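Local coordinates for tricorn protease (PDB 1K32), which is a serine protease of Thermoplasma acidophilum that probably degrades peptides, in keeping with a proposed role in a protein disassembly line with the proteasome, at residues K186-V191 with F196-D201. Sequence-based numbering, arbitrary orientation.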
# COMPACT_ATOMS: atom_id res chain seq x y z
N LYS A 186 12.83 -70.68 18.15
CA LYS A 186 13.62 -71.91 18.05
C LYS A 186 14.84 -71.82 18.97
O LYS A 186 15.29 -70.72 19.31
CB LYS A 186 14.08 -72.12 16.60
CG LYS A 186 12.97 -72.25 15.57
CD LYS A 186 13.53 -72.39 14.15
CE LYS A 186 12.42 -72.58 13.13
NZ LYS A 186 12.92 -72.99 11.79
N ILE A 187 15.38 -72.96 19.37
CA ILE A 187 16.52 -72.96 20.27
C ILE A 187 17.72 -73.69 19.69
O ILE A 187 17.60 -74.75 19.08
CB ILE A 187 16.16 -73.61 21.63
CG1 ILE A 187 14.94 -72.90 22.24
CG2 ILE A 187 17.36 -73.53 22.57
CD1 ILE A 187 14.52 -73.44 23.58
N TRP A 188 18.90 -73.09 19.88
CA TRP A 188 20.14 -73.68 19.40
C TRP A 188 21.05 -73.85 20.60
O TRP A 188 20.92 -73.13 21.58
CB TRP A 188 20.84 -72.76 18.39
CG TRP A 188 20.17 -72.62 17.06
CD1 TRP A 188 18.96 -72.06 16.80
CD2 TRP A 188 20.73 -72.99 15.79
NE1 TRP A 188 18.72 -72.04 15.44
CE2 TRP A 188 19.79 -72.61 14.80
CE3 TRP A 188 21.92 -73.61 15.39
CZ2 TRP A 188 20.01 -72.83 13.43
CZ3 TRP A 188 22.15 -73.82 14.03
CH2 TRP A 188 21.19 -73.43 13.06
N ILE A 189 21.98 -74.80 20.52
CA ILE A 189 22.92 -75.03 21.61
C ILE A 189 24.32 -75.29 21.07
O ILE A 189 24.50 -75.92 20.02
CB ILE A 189 22.48 -76.22 22.49
CG1 ILE A 189 23.32 -76.27 23.76
CG2 ILE A 189 22.63 -77.53 21.74
CD1 ILE A 189 22.74 -77.15 24.84
N GLU A 190 25.32 -74.79 21.79
CA GLU A 190 26.70 -74.95 21.38
C GLU A 190 27.10 -76.39 21.69
O GLU A 190 26.78 -76.90 22.75
CB GLU A 190 27.58 -73.96 22.15
CG GLU A 190 28.96 -73.74 21.58
CD GLU A 190 29.76 -72.73 22.39
OE1 GLU A 190 30.81 -72.27 21.92
OE2 GLU A 190 29.32 -72.39 23.51
N VAL A 191 27.78 -77.05 20.76
CA VAL A 191 28.20 -78.43 20.98
C VAL A 191 29.72 -78.52 21.04
O VAL A 191 30.29 -79.31 21.79
CB VAL A 191 27.67 -79.37 19.87
CG1 VAL A 191 26.16 -79.48 19.96
CG2 VAL A 191 28.07 -78.84 18.51
N PHE A 196 27.39 -74.68 16.64
CA PHE A 196 26.04 -74.80 17.16
C PHE A 196 25.12 -75.74 16.39
O PHE A 196 25.28 -75.94 15.20
CB PHE A 196 25.38 -73.43 17.24
CG PHE A 196 26.03 -72.49 18.21
CD1 PHE A 196 27.27 -71.94 17.93
CD2 PHE A 196 25.40 -72.16 19.40
CE1 PHE A 196 27.88 -71.07 18.83
CE2 PHE A 196 25.99 -71.29 20.31
CZ PHE A 196 27.24 -70.74 20.01
N LYS A 197 24.15 -76.28 17.11
CA LYS A 197 23.17 -77.18 16.56
C LYS A 197 21.78 -76.73 16.99
O LYS A 197 21.59 -76.27 18.11
CB LYS A 197 23.44 -78.60 17.08
CG LYS A 197 22.32 -79.59 16.83
CD LYS A 197 22.62 -80.93 17.49
CE LYS A 197 21.53 -81.95 17.19
NZ LYS A 197 21.78 -83.26 17.86
N LYS A 198 20.81 -76.84 16.09
CA LYS A 198 19.43 -76.46 16.41
C LYS A 198 18.81 -77.66 17.13
O LYS A 198 18.72 -78.75 16.57
CB LYS A 198 18.68 -76.16 15.11
CG LYS A 198 17.29 -75.59 15.28
CD LYS A 198 16.66 -75.32 13.91
CE LYS A 198 16.58 -76.63 13.11
NZ LYS A 198 16.02 -76.40 11.76
N ILE A 199 18.39 -77.48 18.39
CA ILE A 199 17.81 -78.59 19.14
C ILE A 199 16.30 -78.55 19.36
O ILE A 199 15.67 -79.60 19.57
CB ILE A 199 18.48 -78.76 20.54
CG1 ILE A 199 18.54 -77.41 21.25
CG2 ILE A 199 19.88 -79.36 20.38
CD1 ILE A 199 19.00 -77.52 22.70
N VAL A 200 15.71 -77.37 19.33
CA VAL A 200 14.26 -77.25 19.50
C VAL A 200 13.65 -76.45 18.34
O VAL A 200 13.80 -75.23 18.25
CB VAL A 200 13.90 -76.59 20.84
CG1 VAL A 200 12.39 -76.46 20.96
CG2 VAL A 200 14.44 -77.44 21.99
N ASP A 201 13.01 -77.19 17.45
CA ASP A 201 12.35 -76.66 16.27
C ASP A 201 11.03 -77.44 16.17
O ASP A 201 10.99 -78.52 15.61
CB ASP A 201 13.21 -76.91 15.03
CG ASP A 201 12.69 -76.19 13.79
OD1 ASP A 201 11.45 -76.05 13.66
OD2 ASP A 201 13.51 -75.80 12.94
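Ile189 and Lys197 form a hydrogen-bonded antiparallel pair. Ile189 N gives to Lys197 O at 2.8 Å, and Lys197 N gives back to Ile189 O. The N-to-C directions of the short strands 186-190 and 196-200 lie 139° apart. A classic beta bulge follows: Ile199 and Val200 both face Ile187. Ile187 O takes two N-H groups, Ile199 N at 2.9 Å and Val200 N at 3.2 Å, and Ile187 N returns a bond to Val200 O. The segments belong to a hairpin, strands 186-192 and 195-200, that closes a four-stranded antiparallel sheet, a blade of a beta propeller. Strand 163-168 pairs with the other side of 186-192.

On one sheet face, Lys198 CB sits over the Trp188 six-membered ring, 3.8 Å from its centroid, a CH-pi contact. Arg168 adds a cation-pi contact to this indole, and Pro1011 packs on it. Replacing Trp188 by an alanine is likely to leave the Lys198 methylenes and Arg168 without their flat partner and to open a gap beside Pro1011. Farther along this face, Glu190 CB lies over the Phe196 ring, offset toward its rim. With chi1 at -164°, Glu190 CG points away from its own N and reaches Phe196 CZ at 3.8 Å. The Glu190 carboxylate plane runs nearly parallel to the ring, 5° apart. Arg164 and Gly194 N hold that carboxylate. On the other face, Ile187 CB meets Val200 CB. From the bulge, the end of Ile199 comes in to Ile189, CG2 to CG2 at 3.6 Å.

Asp201 OD2 accepts two lysines: Lys198 NZ at 2.8 Å on the anti side and Lys186 NZ at 3.1 Å from above the carboxylate plane. Arg184 pairs with Asp201 OD1.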